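Local coordinates for universal stress protein (PDB 6HCD), which is of unknown biochemical function but probably takes part in the cellular response to stress, at residues Val29-Lys34 and Ser81-Ile86; Phe44-Ala49 and Glu90-Glu95; Pro55-His60 and Val110-Glu115; Ile74-Thr79 and Glu96-Arg101; Ile119-Gly124 and Arg141-Lys146. All coordinates share one frame; numbering follows the deposited sequence.

Contact 1. Residues Val29-Lys34 and Ser81-Ile86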
# COMPACT_ATOMS: atom_id res chain seq x y z
N VAL A 29 9.02 6.78 -3.85
CA VAL A 29 7.79 7.12 -4.52
C VAL A 29 8.03 7.00 -6.03
O VAL A 29 9.00 7.52 -6.55
CB VAL A 29 7.26 8.50 -4.09
CG1 VAL A 29 8.26 9.62 -4.32
CG2 VAL A 29 5.94 8.80 -4.75
N ALA A 30 7.17 6.22 -6.70
CA ALA A 30 7.21 6.04 -8.13
C ALA A 30 6.20 6.99 -8.78
O ALA A 30 5.04 6.98 -8.43
CB ALA A 30 6.92 4.60 -8.47
N VAL A 31 6.67 7.81 -9.73
CA VAL A 31 5.80 8.77 -10.42
C VAL A 31 5.92 8.54 -11.93
O VAL A 31 7.02 8.37 -12.45
CB VAL A 31 6.14 10.22 -10.04
CG1 VAL A 31 5.82 10.49 -8.58
CG2 VAL A 31 7.57 10.57 -10.35
N ASP A 32 4.77 8.55 -12.63
CA ASP A 32 4.75 8.37 -14.07
C ASP A 32 4.94 9.74 -14.74
O ASP A 32 5.96 9.99 -15.35
CB ASP A 32 3.48 7.65 -14.52
CG ASP A 32 3.42 7.35 -16.01
OD1 ASP A 32 4.51 7.24 -16.63
OD2 ASP A 32 2.29 7.29 -16.56
N LYS A 33 3.96 10.62 -14.57
CA LYS A 33 3.88 11.89 -15.29
C LYS A 33 3.44 12.97 -14.31
O LYS A 33 3.11 12.71 -13.16
CB LYS A 33 2.93 11.77 -16.48
CG LYS A 33 1.54 11.23 -16.17
CD LYS A 33 0.66 11.01 -17.38
CE LYS A 33 -0.82 11.16 -17.09
NZ LYS A 33 -1.64 10.88 -18.29
N LYS A 34 3.52 14.23 -14.73
CA LYS A 34 2.94 15.29 -13.92
C LYS A 34 1.42 15.17 -14.06
O LYS A 34 0.91 15.14 -15.16
CB LYS A 34 3.48 16.66 -14.33
CG LYS A 34 5.00 16.72 -14.37
CD LYS A 34 5.58 18.10 -14.21
CE LYS A 34 5.66 18.82 -15.53
NZ LYS A 34 6.85 18.41 -16.31
N SER A 81 12.04 16.39 -11.31
CA SER A 81 12.37 17.71 -10.79
C SER A 81 11.13 18.35 -10.15
O SER A 81 11.17 18.91 -9.07
CB SER A 81 12.98 18.57 -11.88
OG SER A 81 13.17 19.89 -11.40
N TRP A 82 10.01 18.27 -10.87
CA TRP A 82 8.72 18.74 -10.39
C TRP A 82 8.33 18.00 -9.10
O TRP A 82 7.91 18.58 -8.12
CB TRP A 82 7.68 18.56 -11.49
CG TRP A 82 6.26 18.68 -11.07
CD1 TRP A 82 5.54 19.84 -10.95
CD2 TRP A 82 5.35 17.61 -10.78
NE1 TRP A 82 4.25 19.55 -10.60
CE2 TRP A 82 4.10 18.20 -10.47
CE3 TRP A 82 5.47 16.21 -10.73
CZ2 TRP A 82 2.99 17.43 -10.11
CZ3 TRP A 82 4.38 15.46 -10.35
CH2 TRP A 82 3.16 16.06 -10.02
N ALA A 83 8.47 16.68 -9.12
CA ALA A 83 8.07 15.84 -7.99
C ALA A 83 8.85 16.23 -6.73
O ALA A 83 8.28 16.32 -5.67
CB ALA A 83 8.23 14.38 -8.34
N VAL A 84 10.17 16.42 -6.85
CA VAL A 84 11.02 16.79 -5.71
C VAL A 84 10.60 18.17 -5.17
O VAL A 84 10.63 18.40 -3.96
CB VAL A 84 12.52 16.72 -6.08
CG1 VAL A 84 13.39 17.53 -5.11
CG2 VAL A 84 12.99 15.26 -6.19
N SER A 85 10.19 19.09 -6.06
CA SER A 85 9.74 20.41 -5.62
C SER A 85 8.47 20.26 -4.76
O SER A 85 8.33 20.92 -3.75
CB SER A 85 9.59 21.37 -6.79
OG SER A 85 8.34 21.22 -7.45
N ILE A 86 7.57 19.34 -5.13
CA ILE A 86 6.36 19.07 -4.36
C ILE A 86 6.75 18.54 -2.96
O ILE A 86 6.22 18.98 -1.95
CB ILE A 86 5.42 18.09 -5.10
CG1 ILE A 86 4.87 18.69 -6.41
CG2 ILE A 86 4.30 17.62 -4.20
CD1 ILE A 86 3.93 19.84 -6.23
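Trp82 and Lys34 make a CH-pi contact at the surface of the fold, where the loop after strand 27-30 runs along helix 70-89. The aliphatic part of the lysine lies over one face of the indole, and the two side chains run past each other in opposite directions. Lys34 CD sits 3.5 Å from the centroid of the five-membered ring of Trp82, 24° off the ring normal, and Lys34 CG lies by the six-membered ring, 3.7 Å from Trp82 CE3. The lysine chain bends twice, at chi3 and chi4, and its ammonium group has a long, weak ion pair with Glu78. A lysine suits this exposed loop because its methylenes can cover an aromatic ring while its charge stays at the surface. Trp82 holds CG anti to the backbone N (chi1 166°), which sets its ring beside Lys34, and Ile86 CG1 of the same helix lies over the opposite face, offset to the ring's rim. A leucine in place of Trp82 would probably deprive the Lys34 methylenes of their flat platform and let that side chain swing more freely. Deeper in, Val31 CG2 meets Ala83 CB at 4.4 Å, a light apolar contact. Trp82 and Ala83 also touch Leu42 of helix 36-52, while Val31 packs on Val58 of the neighbouring strand 56-62 and on Leu80 of helix 70-89.

Contact 2. Residues Phe44-Ala49 and Glu90-Glu95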
# COMPACT_ATOMS: atom_id res chain seq x y z
N PHE A 44 1.24 12.31 -0.01
CA PHE A 44 1.15 11.23 0.99
C PHE A 44 2.56 10.75 1.38
O PHE A 44 2.83 10.54 2.56
CB PHE A 44 0.32 10.05 0.50
CG PHE A 44 -0.08 9.11 1.62
CD1 PHE A 44 0.77 8.10 2.03
CD2 PHE A 44 -1.29 9.27 2.28
CE1 PHE A 44 0.40 7.24 3.05
CE2 PHE A 44 -1.66 8.40 3.29
CZ PHE A 44 -0.81 7.39 3.68
N ALA A 45 3.42 10.56 0.37
CA ALA A 45 4.81 10.17 0.57
C ALA A 45 5.55 11.17 1.46
O ALA A 45 6.31 10.77 2.34
CB ALA A 45 5.48 9.99 -0.77
N ALA A 46 5.37 12.47 1.21
CA ALA A 46 6.01 13.54 1.99
C ALA A 46 5.56 13.47 3.45
O ALA A 46 6.38 13.70 4.35
CB ALA A 46 5.71 14.91 1.41
N GLU A 47 4.28 13.19 3.69
CA GLU A 47 3.75 13.12 5.04
C GLU A 47 4.39 11.92 5.76
O GLU A 47 4.80 12.05 6.91
CB GLU A 47 2.22 13.07 4.99
CG GLU A 47 1.55 12.86 6.33
CD GLU A 47 0.04 12.72 6.26
OE1 GLU A 47 -0.50 11.83 5.54
OE2 GLU A 47 -0.59 13.49 6.94
N GLU A 48 4.48 10.77 5.08
CA GLU A 48 5.14 9.59 5.63
C GLU A 48 6.59 9.94 6.04
O GLU A 48 7.07 9.58 7.11
CB GLU A 48 5.14 8.45 4.61
CG GLU A 48 3.83 7.73 4.49
CD GLU A 48 3.59 6.66 5.55
OE1 GLU A 48 4.54 6.35 6.28
OE2 GLU A 48 2.46 6.19 5.66
N ALA A 49 7.28 10.67 5.15
CA ALA A 49 8.69 11.03 5.33
C ALA A 49 8.85 12.00 6.50
O ALA A 49 9.77 11.84 7.30
CB ALA A 49 9.22 11.63 4.04
N GLU A 90 6.09 20.36 0.70
CA GLU A 90 5.36 19.65 1.77
C GLU A 90 6.24 19.43 3.01
O GLU A 90 5.84 18.70 3.93
CB GLU A 90 4.81 18.32 1.24
CG GLU A 90 3.71 18.50 0.20
CD GLU A 90 2.43 19.10 0.76
OE1 GLU A 90 2.00 18.64 1.83
OE2 GLU A 90 1.86 20.03 0.13
N GLY A 91 7.44 20.01 3.03
CA GLY A 91 8.27 20.04 4.23
C GLY A 91 9.12 18.80 4.44
O GLY A 91 9.58 18.56 5.55
N ALA A 92 9.36 18.02 3.38
CA ALA A 92 10.21 16.82 3.45
C ALA A 92 11.44 17.01 2.55
O ALA A 92 11.46 17.87 1.67
CB ALA A 92 9.42 15.59 3.07
N GLU A 93 12.45 16.19 2.78
CA GLU A 93 13.66 16.14 1.97
C GLU A 93 13.41 15.16 0.82
O GLU A 93 12.92 14.05 1.06
CB GLU A 93 14.84 15.73 2.85
CG GLU A 93 16.18 15.67 2.14
CD GLU A 93 17.28 15.02 2.95
OE1 GLU A 93 18.24 14.50 2.35
OE2 GLU A 93 17.20 15.05 4.20
N GLY A 94 13.73 15.57 -0.41
CA GLY A 94 13.52 14.73 -1.61
C GLY A 94 14.75 14.67 -2.52
O GLY A 94 15.47 15.64 -2.63
N GLU A 95 14.97 13.52 -3.16
CA GLU A 95 16.01 13.29 -4.16
C GLU A 95 15.40 12.65 -5.41
O GLU A 95 14.56 11.77 -5.30
CB GLU A 95 17.05 12.26 -3.69
CG GLU A 95 17.79 12.63 -2.43
CD GLU A 95 18.84 11.60 -2.04
OE1 GLU A 95 19.08 10.63 -2.82
OE2 GLU A 95 19.41 11.74 -0.94
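Ala46 of helix 36-52 presses against Glu90 and Ala92, in the turn that leads from helix 70-89 into strand 94-100. The tight part is made of methyl and methylene groups: Ala46 CB lies 3.5 Å from Glu90 CB, and Ala92 CB rests 4.1 Å from both Ala46 CB and Ala49 CB, fitted between two alanines one helical turn apart. The same methyl also comes to 3.8 Å from Ala46 O. Small residues suit this place, since the backbones approach to 5.5 Å between the CA atoms of Ala46 and Ala92. Ile87 of helix 70-89 touches both of these alanines. Toward solvent the contact is looser. Glu90 touches through CB alone; the rest of its chain, bent at chi2, takes no part across the contact, and Gly91 and Glu93 are exposed. On another side of helix 36-52, Glu47 and Glu48 form salt bridges with Arg52 of the second subunit, so the helix serves both this contact and the dimer. The turn itself is a Schellman motif ending helix 70-89: Ala92 N bonds to Ile87 O and Gly91 N to Arg88 O, with Gly91 at the C-prime position, where a positive phi of 84° is readily adopted by glycine.

Contact 3. Residues Pro55-His60 and Val110-Glu115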
# COMPACT_ATOMS: atom_id res chain seq x y z
N PRO A 55 14.25 10.90 4.13
CA PRO A 55 14.05 11.52 2.82
C PRO A 55 13.13 10.69 1.92
O PRO A 55 12.90 9.48 2.17
CB PRO A 55 15.47 11.58 2.23
CG PRO A 55 16.21 10.43 2.88
CD PRO A 55 15.57 10.25 4.24
N VAL A 56 12.62 11.36 0.88
CA VAL A 56 11.86 10.73 -0.17
C VAL A 56 12.76 10.58 -1.40
O VAL A 56 13.32 11.55 -1.88
CB VAL A 56 10.59 11.54 -0.52
CG1 VAL A 56 9.81 10.88 -1.64
CG2 VAL A 56 9.70 11.75 0.70
N TYR A 57 12.86 9.35 -1.92
CA TYR A 57 13.51 9.10 -3.20
C TYR A 57 12.42 8.95 -4.26
O TYR A 57 11.65 8.01 -4.21
CB TYR A 57 14.35 7.82 -3.15
CG TYR A 57 15.61 7.88 -2.33
CD1 TYR A 57 15.95 8.98 -1.56
CD2 TYR A 57 16.45 6.77 -2.29
CE1 TYR A 57 17.11 9.00 -0.79
CE2 TYR A 57 17.61 6.77 -1.52
CZ TYR A 57 17.93 7.88 -0.77
OH TYR A 57 19.07 7.89 -0.03
N VAL A 58 12.38 9.89 -5.22
CA VAL A 58 11.40 9.87 -6.27
C VAL A 58 12.02 9.17 -7.47
O VAL A 58 13.08 9.58 -7.95
CB VAL A 58 10.95 11.30 -6.65
CG1 VAL A 58 9.82 11.25 -7.64
CG2 VAL A 58 10.56 12.14 -5.46
N VAL A 59 11.33 8.14 -7.98
CA VAL A 59 11.88 7.34 -9.08
C VAL A 59 10.95 7.36 -10.28
O VAL A 59 9.70 7.43 -10.14
CB VAL A 59 12.16 5.89 -8.65
CG1 VAL A 59 13.15 5.87 -7.50
CG2 VAL A 59 10.89 5.14 -8.29
N HIS A 60 11.57 7.31 -11.46
CA HIS A 60 10.90 7.03 -12.71
C HIS A 60 11.83 6.13 -13.55
O HIS A 60 13.01 6.41 -13.63
CB HIS A 60 10.54 8.31 -13.47
CG HIS A 60 9.76 8.02 -14.70
ND1 HIS A 60 8.38 7.97 -14.70
CD2 HIS A 60 10.15 7.75 -15.97
CE1 HIS A 60 7.95 7.70 -15.92
NE2 HIS A 60 9.02 7.55 -16.72
N VAL A 110 10.86 -2.10 -7.91
CA VAL A 110 10.93 -3.09 -6.83
C VAL A 110 12.40 -3.33 -6.45
O VAL A 110 12.76 -3.35 -5.26
CB VAL A 110 10.20 -4.38 -7.26
CG1 VAL A 110 10.71 -5.62 -6.55
CG2 VAL A 110 8.68 -4.22 -7.10
N ASP A 111 13.27 -3.47 -7.45
CA ASP A 111 14.69 -3.71 -7.21
C ASP A 111 15.33 -2.47 -6.55
O ASP A 111 16.11 -2.61 -5.63
CB ASP A 111 15.42 -4.08 -8.50
CG ASP A 111 15.05 -5.46 -9.01
OD1 ASP A 111 14.40 -6.22 -8.26
OD2 ASP A 111 15.41 -5.75 -10.16
N PHE A 112 14.99 -1.27 -7.04
CA PHE A 112 15.49 -0.03 -6.47
C PHE A 112 15.15 0.05 -4.98
O PHE A 112 16.01 0.39 -4.16
CB PHE A 112 14.92 1.19 -7.20
CG PHE A 112 15.44 2.50 -6.66
CD1 PHE A 112 16.71 2.95 -7.02
CD2 PHE A 112 14.70 3.25 -5.76
CE1 PHE A 112 17.20 4.13 -6.51
CE2 PHE A 112 15.20 4.45 -5.26
CZ PHE A 112 16.46 4.87 -5.62
N ALA A 113 13.88 -0.24 -4.64
CA ALA A 113 13.41 -0.19 -3.26
C ALA A 113 14.23 -1.15 -2.37
O ALA A 113 14.57 -0.80 -1.26
CB ALA A 113 11.94 -0.52 -3.21
N ASP A 114 14.53 -2.33 -2.89
CA ASP A 114 15.39 -3.31 -2.15
C ASP A 114 16.82 -2.77 -2.02
O ASP A 114 17.44 -2.88 -0.97
CB ASP A 114 15.36 -4.68 -2.82
CG ASP A 114 14.04 -5.42 -2.65
OD1 ASP A 114 13.25 -5.01 -1.77
OD2 ASP A 114 13.81 -6.38 -3.42
N GLU A 115 17.33 -2.16 -3.09
CA GLU A 115 18.72 -1.67 -3.13
C GLU A 115 18.93 -0.57 -2.08
O GLU A 115 20.01 -0.49 -1.51
CB GLU A 115 19.07 -1.18 -4.53
CG GLU A 115 19.25 -2.30 -5.54
CD GLU A 115 18.96 -1.96 -6.99
OE1 GLU A 115 18.86 -0.77 -7.31
OE2 GLU A 115 18.83 -2.88 -7.79
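Phe112 of helix 105-115 reaches across to strand 56-62 and meets Val59 and Tyr57, two residues whose side chains leave the same side of the strand. Val59 CG1 stands over one face of the phenyl ring, 3.4 Å from Phe112 CE2 and 3.5 Å from Phe112 CD2, a close fit in which one methyl group is set on the aromatic surface. Tyr57 approaches the far end of the ring: its CD2 lies 3.8 Å from Phe112 CZ, and the two side chains cross at about a right angle. The torsions account for this reach. Phe112 holds its CG anti to the backbone N (chi1 -179°), which sets the ring between helix and sheet, while Val59 turns CG1 beside its own backbone N (chi1 -59°), the rotamer that places this methyl on the ring. A long, flat, apolar residue is apt here because the backbones stand well apart, 8.6 Å between the CA atoms of Val59 and Phe112. An alanine at Phe112 is likely to open a gap between helix and sheet, with Val59 CG1 deprived of the ring face on which it rests. In the next shell His97 of strand 94-100 brings its ring against both Tyr57 and Phe112. Leu99 of that strand and Val28 of strand 27-30 also touch Phe112, so helix 105-115 packs through this ring on three strands of the sheet.

Contact 4. Residues Ile74-Thr79 and Glu96-Arg101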
# COMPACT_ATOMS: atom_id res chain seq x y z
N ILE A 74 13.78 13.46 -21.29
CA ILE A 74 13.63 14.86 -20.89
C ILE A 74 12.39 14.98 -20.01
O ILE A 74 12.46 15.54 -18.93
CB ILE A 74 13.55 15.80 -22.12
CG1 ILE A 74 14.84 15.80 -22.94
CG2 ILE A 74 13.17 17.21 -21.71
CD1 ILE A 74 16.08 16.03 -22.13
N GLU A 75 11.25 14.47 -20.50
CA GLU A 75 9.98 14.54 -19.78
C GLU A 75 10.13 13.85 -18.41
O GLU A 75 9.66 14.35 -17.41
CB GLU A 75 8.86 13.89 -20.59
CG GLU A 75 7.47 14.22 -20.06
CD GLU A 75 6.32 13.76 -20.94
OE1 GLU A 75 6.44 12.68 -21.55
OE2 GLU A 75 5.30 14.48 -21.00
N ALA A 76 10.79 12.69 -18.37
CA ALA A 76 10.93 11.96 -17.12
C ALA A 76 11.76 12.79 -16.12
O ALA A 76 11.41 12.89 -14.95
CB ALA A 76 11.54 10.62 -17.38
N LYS A 77 12.83 13.42 -16.60
CA LYS A 77 13.69 14.27 -15.75
C LYS A 77 12.89 15.47 -15.22
O LYS A 77 13.03 15.86 -14.06
CB LYS A 77 14.92 14.72 -16.55
CG LYS A 77 15.70 15.90 -15.99
CD LYS A 77 16.46 15.58 -14.72
CE LYS A 77 17.19 16.80 -14.18
NZ LYS A 77 16.29 17.66 -13.38
N GLU A 78 12.06 16.06 -16.09
CA GLU A 78 11.20 17.19 -15.72
C GLU A 78 10.19 16.73 -14.66
O GLU A 78 9.95 17.44 -13.69
CB GLU A 78 10.48 17.76 -16.95
CG GLU A 78 11.33 18.69 -17.79
CD GLU A 78 10.57 19.43 -18.88
OE1 GLU A 78 9.58 20.12 -18.55
OE2 GLU A 78 10.96 19.31 -20.07
N THR A 79 9.61 15.55 -14.83
CA THR A 79 8.66 14.99 -13.87
C THR A 79 9.33 14.84 -12.50
O THR A 79 8.75 15.18 -11.49
CB THR A 79 8.10 13.65 -14.36
OG1 THR A 79 7.41 13.90 -15.58
CG2 THR A 79 7.21 12.95 -13.36
N GLU A 96 15.89 13.07 -6.59
CA GLU A 96 15.51 12.47 -7.86
C GLU A 96 16.40 11.25 -8.15
O GLU A 96 17.61 11.33 -8.00
CB GLU A 96 15.79 13.41 -9.04
CG GLU A 96 15.22 14.80 -8.88
CD GLU A 96 15.59 15.72 -10.02
OE1 GLU A 96 15.88 15.22 -11.13
OE2 GLU A 96 15.59 16.94 -9.79
N HIS A 97 15.78 10.18 -8.65
CA HIS A 97 16.48 8.99 -9.09
C HIS A 97 15.86 8.48 -10.40
O HIS A 97 14.89 7.71 -10.40
CB HIS A 97 16.44 7.92 -7.99
CG HIS A 97 17.25 8.29 -6.80
ND1 HIS A 97 18.57 7.92 -6.65
CD2 HIS A 97 16.93 9.02 -5.71
CE1 HIS A 97 19.03 8.38 -5.51
NE2 HIS A 97 18.05 9.09 -4.92
N LEU A 98 16.40 8.95 -11.52
CA LEU A 98 16.00 8.44 -12.83
C LEU A 98 16.65 7.08 -13.02
O LEU A 98 17.85 6.96 -12.78
CB LEU A 98 16.45 9.42 -13.92
CG LEU A 98 16.14 9.01 -15.36
CD1 LEU A 98 14.64 8.99 -15.59
CD2 LEU A 98 16.83 9.93 -16.35
N LEU A 99 15.87 6.08 -13.42
CA LEU A 99 16.37 4.72 -13.62
C LEU A 99 16.27 4.35 -15.10
O LEU A 99 15.18 4.19 -15.65
CB LEU A 99 15.58 3.74 -12.75
CG LEU A 99 15.51 4.05 -11.26
CD1 LEU A 99 14.59 3.08 -10.55
CD2 LEU A 99 16.89 4.07 -10.63
N VAL A 100 17.43 4.19 -15.74
CA VAL A 100 17.53 3.66 -17.08
C VAL A 100 18.51 2.48 -17.01
O VAL A 100 19.71 2.67 -17.07
CB VAL A 100 17.95 4.75 -18.08
CG1 VAL A 100 17.91 4.23 -19.50
CG2 VAL A 100 17.08 5.98 -17.97
N ARG A 101 17.97 1.29 -16.81
CA ARG A 101 18.72 0.13 -16.33
C ARG A 101 18.37 -1.14 -17.13
O ARG A 101 18.72 -2.25 -16.71
CB ARG A 101 18.40 -0.10 -14.85
CG ARG A 101 18.56 1.14 -13.98
CD ARG A 101 18.93 0.82 -12.54
NE ARG A 101 17.88 0.12 -11.83
CZ ARG A 101 17.93 -0.19 -10.53
NH1 ARG A 101 19.05 0.01 -9.86
NH2 ARG A 101 16.86 -0.71 -9.93
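Lys77 and Glu96 join two parts of a beta-alpha-beta unit, in which helix 70-89 connects strand 56-62 to its parallel neighbour, strand 94-100. The polar part of the contact is a salt bridge at the surface. Lys77 NZ donates a weak hydrogen bond to Glu96 OE1, and Glu96 OE2 stands somewhat farther off, 3.7 Å from Lys77 NZ, so the ammonium favours one oxygen of the carboxylate. The two side chains cross at about a right angle. Glu96 is extended beyond CG and stretches to the helix, whereas Lys77 bends at chi2 (71°) and again at chi4, which brings its amino group round to the carboxylate. Long, flexible charged residues suit this place at the edge of the contact, where Lys77 is exposed. Glu96 also lies against Ser81 and Val84 farther along the helix.

The apolar part lies beside the ion pair. Leu98, two residues along the strand from Glu96, projects from the same side of the sheet, and its CD1 touches the methyl group of Ala76. The leucine supplies the reach, and a small alanine suits a place where the helix comes close to the strand; the nearest CA pair, Lys77 and Leu98, is 6.9 Å apart. Leu80 touches Leu98 as well, while Ala76 packs on His60 and Leu62 of strand 56-62. The separation of Ala76 CB and Leu98 CD1 is 3.9 Å.

Contact 5. Residues Ile119-Gly124 and Arg141-Lys146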
# COMPACT_ATOMS: atom_id res chain seq x y z
N ILE A 119 11.69 1.99 3.39
CA ILE A 119 10.68 1.69 4.41
C ILE A 119 9.40 1.23 3.70
O ILE A 119 8.70 0.32 4.15
CB ILE A 119 10.40 2.92 5.30
CG1 ILE A 119 11.63 3.31 6.13
CG2 ILE A 119 9.19 2.69 6.18
CD1 ILE A 119 11.47 4.58 6.94
N ALA A 120 9.08 1.91 2.58
CA ALA A 120 7.91 1.59 1.79
C ALA A 120 8.06 2.19 0.40
O ALA A 120 8.89 3.10 0.18
CB ALA A 120 6.65 2.10 2.47
N ILE A 121 7.26 1.65 -0.53
CA ILE A 121 7.06 2.20 -1.86
C ILE A 121 5.68 2.85 -1.88
O ILE A 121 4.71 2.24 -1.47
CB ILE A 121 7.17 1.12 -2.95
CG1 ILE A 121 8.45 0.30 -2.84
CG2 ILE A 121 6.99 1.73 -4.34
CD1 ILE A 121 8.45 -0.92 -3.71
N VAL A 122 5.60 4.08 -2.39
CA VAL A 122 4.32 4.75 -2.55
C VAL A 122 4.07 4.89 -4.05
O VAL A 122 4.96 5.35 -4.77
CB VAL A 122 4.29 6.11 -1.83
CG1 VAL A 122 2.90 6.71 -1.85
CG2 VAL A 122 4.82 6.03 -0.42
N ILE A 123 2.89 4.46 -4.51
CA ILE A 123 2.57 4.42 -5.91
C ILE A 123 1.11 4.81 -6.12
O ILE A 123 0.26 4.57 -5.25
CB ILE A 123 2.88 3.04 -6.51
CG1 ILE A 123 2.96 3.10 -8.03
CG2 ILE A 123 1.89 1.98 -6.02
CD1 ILE A 123 3.75 1.95 -8.64
N GLY A 124 0.82 5.37 -7.30
CA GLY A 124 -0.52 5.72 -7.71
C GLY A 124 -1.22 4.56 -8.41
O GLY A 124 -0.60 3.75 -9.10
N ARG A 141 0.08 -2.64 -10.62
CA ARG A 141 -0.34 -4.01 -10.40
C ARG A 141 0.88 -4.89 -10.08
O ARG A 141 0.91 -5.62 -9.11
CB ARG A 141 -1.08 -4.53 -11.63
CG ARG A 141 -1.48 -6.00 -11.55
CD ARG A 141 -1.78 -6.58 -12.93
NE ARG A 141 -2.51 -7.83 -12.80
CZ ARG A 141 -1.97 -8.98 -12.41
NH1 ARG A 141 -0.66 -9.09 -12.31
NH2 ARG A 141 -2.75 -10.00 -12.11
N ASP A 142 1.90 -4.82 -10.95
CA ASP A 142 3.05 -5.71 -10.84
C ASP A 142 3.97 -5.26 -9.70
O ASP A 142 4.61 -6.08 -9.07
CB ASP A 142 3.78 -5.82 -12.18
CG ASP A 142 3.10 -6.76 -13.17
OD1 ASP A 142 2.02 -7.34 -12.84
OD2 ASP A 142 3.65 -6.89 -14.27
N VAL A 143 4.04 -3.95 -9.42
CA VAL A 143 4.80 -3.46 -8.26
C VAL A 143 4.19 -4.05 -6.98
O VAL A 143 4.94 -4.52 -6.15
CB VAL A 143 4.84 -1.92 -8.18
CG1 VAL A 143 5.31 -1.43 -6.82
CG2 VAL A 143 5.71 -1.36 -9.29
N ILE A 144 2.86 -4.01 -6.85
CA ILE A 144 2.20 -4.50 -5.66
C ILE A 144 2.53 -5.98 -5.43
O ILE A 144 2.77 -6.38 -4.31
CB ILE A 144 0.68 -4.24 -5.72
CG1 ILE A 144 0.36 -2.74 -5.69
CG2 ILE A 144 -0.06 -4.98 -4.61
CD1 ILE A 144 -1.01 -2.42 -6.23
N LEU A 145 2.52 -6.78 -6.49
CA LEU A 145 2.71 -8.25 -6.37
C LEU A 145 4.19 -8.62 -6.21
O LEU A 145 4.52 -9.57 -5.50
CB LEU A 145 2.12 -8.92 -7.61
CG LEU A 145 0.60 -8.80 -7.74
CD1 LEU A 145 0.12 -9.43 -9.03
CD2 LEU A 145 -0.07 -9.48 -6.54
N LYS A 146 5.08 -7.88 -6.89
CA LYS A 146 6.50 -8.24 -6.95
C LYS A 146 7.32 -7.67 -5.78
O LYS A 146 8.38 -8.19 -5.48
CB LYS A 146 7.12 -7.79 -8.28
CG LYS A 146 6.70 -8.62 -9.48
CD LYS A 146 7.12 -8.06 -10.81
CE LYS A 146 6.76 -8.97 -11.95
NZ LYS A 146 7.61 -8.70 -13.14
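Ile123 and Val143 meet tip to tip in the buried layer between the mixed sheet and helix 138-146 of this alpha/beta fold. The isoleucine points its longer branch at the helix: with CG1 anti to the backbone N (chi1 -162°) and the chain extended at chi2 as well, its terminal CD1 is the atom that reaches the valine. There it faces the fork of the shorter side chain, 3.9 Å from Val143 CG2, with CB and CG1 of the valine only slightly farther off. A long branched residue on the strand and a short one on the helix thus share the span, 8.5 Å between the CA atoms of Ile123 and Val143. Ile121, on the same side of the strand, makes a looser approach, its CG2 4.4 Å from Val143 CG1. All three residues are buried, as befits aliphatic side chains between a helix and a sheet. Ile121 is also touched by Ile109 and Ala113 of helix 105-115, and Val143 by Pro106, so two helices share this side of the sheet. Beyond the core, Arg141 contacts Phe136 of the second subunit. Within the helix, Asp142 OD1 lies at the edge of the Arg141 guanidinium, in its plane: Arg141 NH1 donates to Asp142 OD1 at 3.2 Å, with an N-H...O angle of 152°.

How the contacts relate
All five contacts join helices to one mixed sheet or to connections leaving its strands. Contacts 1, 2 and 4 involve helices 36-52 and 70-89, contacts 3 and 5 helices 105-115 and 138-146. Contacts 1 and 4 share helix 70-89, centres about 9 Å apart; contacts 2 and 4 share strand 94-100 but lie about 18 Å apart. Along the chain, contacts 1 and 2 interleave with each other and with contacts 3 and 4, both segments of contact 4 fall between those of contact 3, and contact 5 comes last. Contacts 1 and 5 fall on opposite sides of the chain's centre, and contacts 2 and 5 also touch the second subunit, so this packing adjoins the subunit interface.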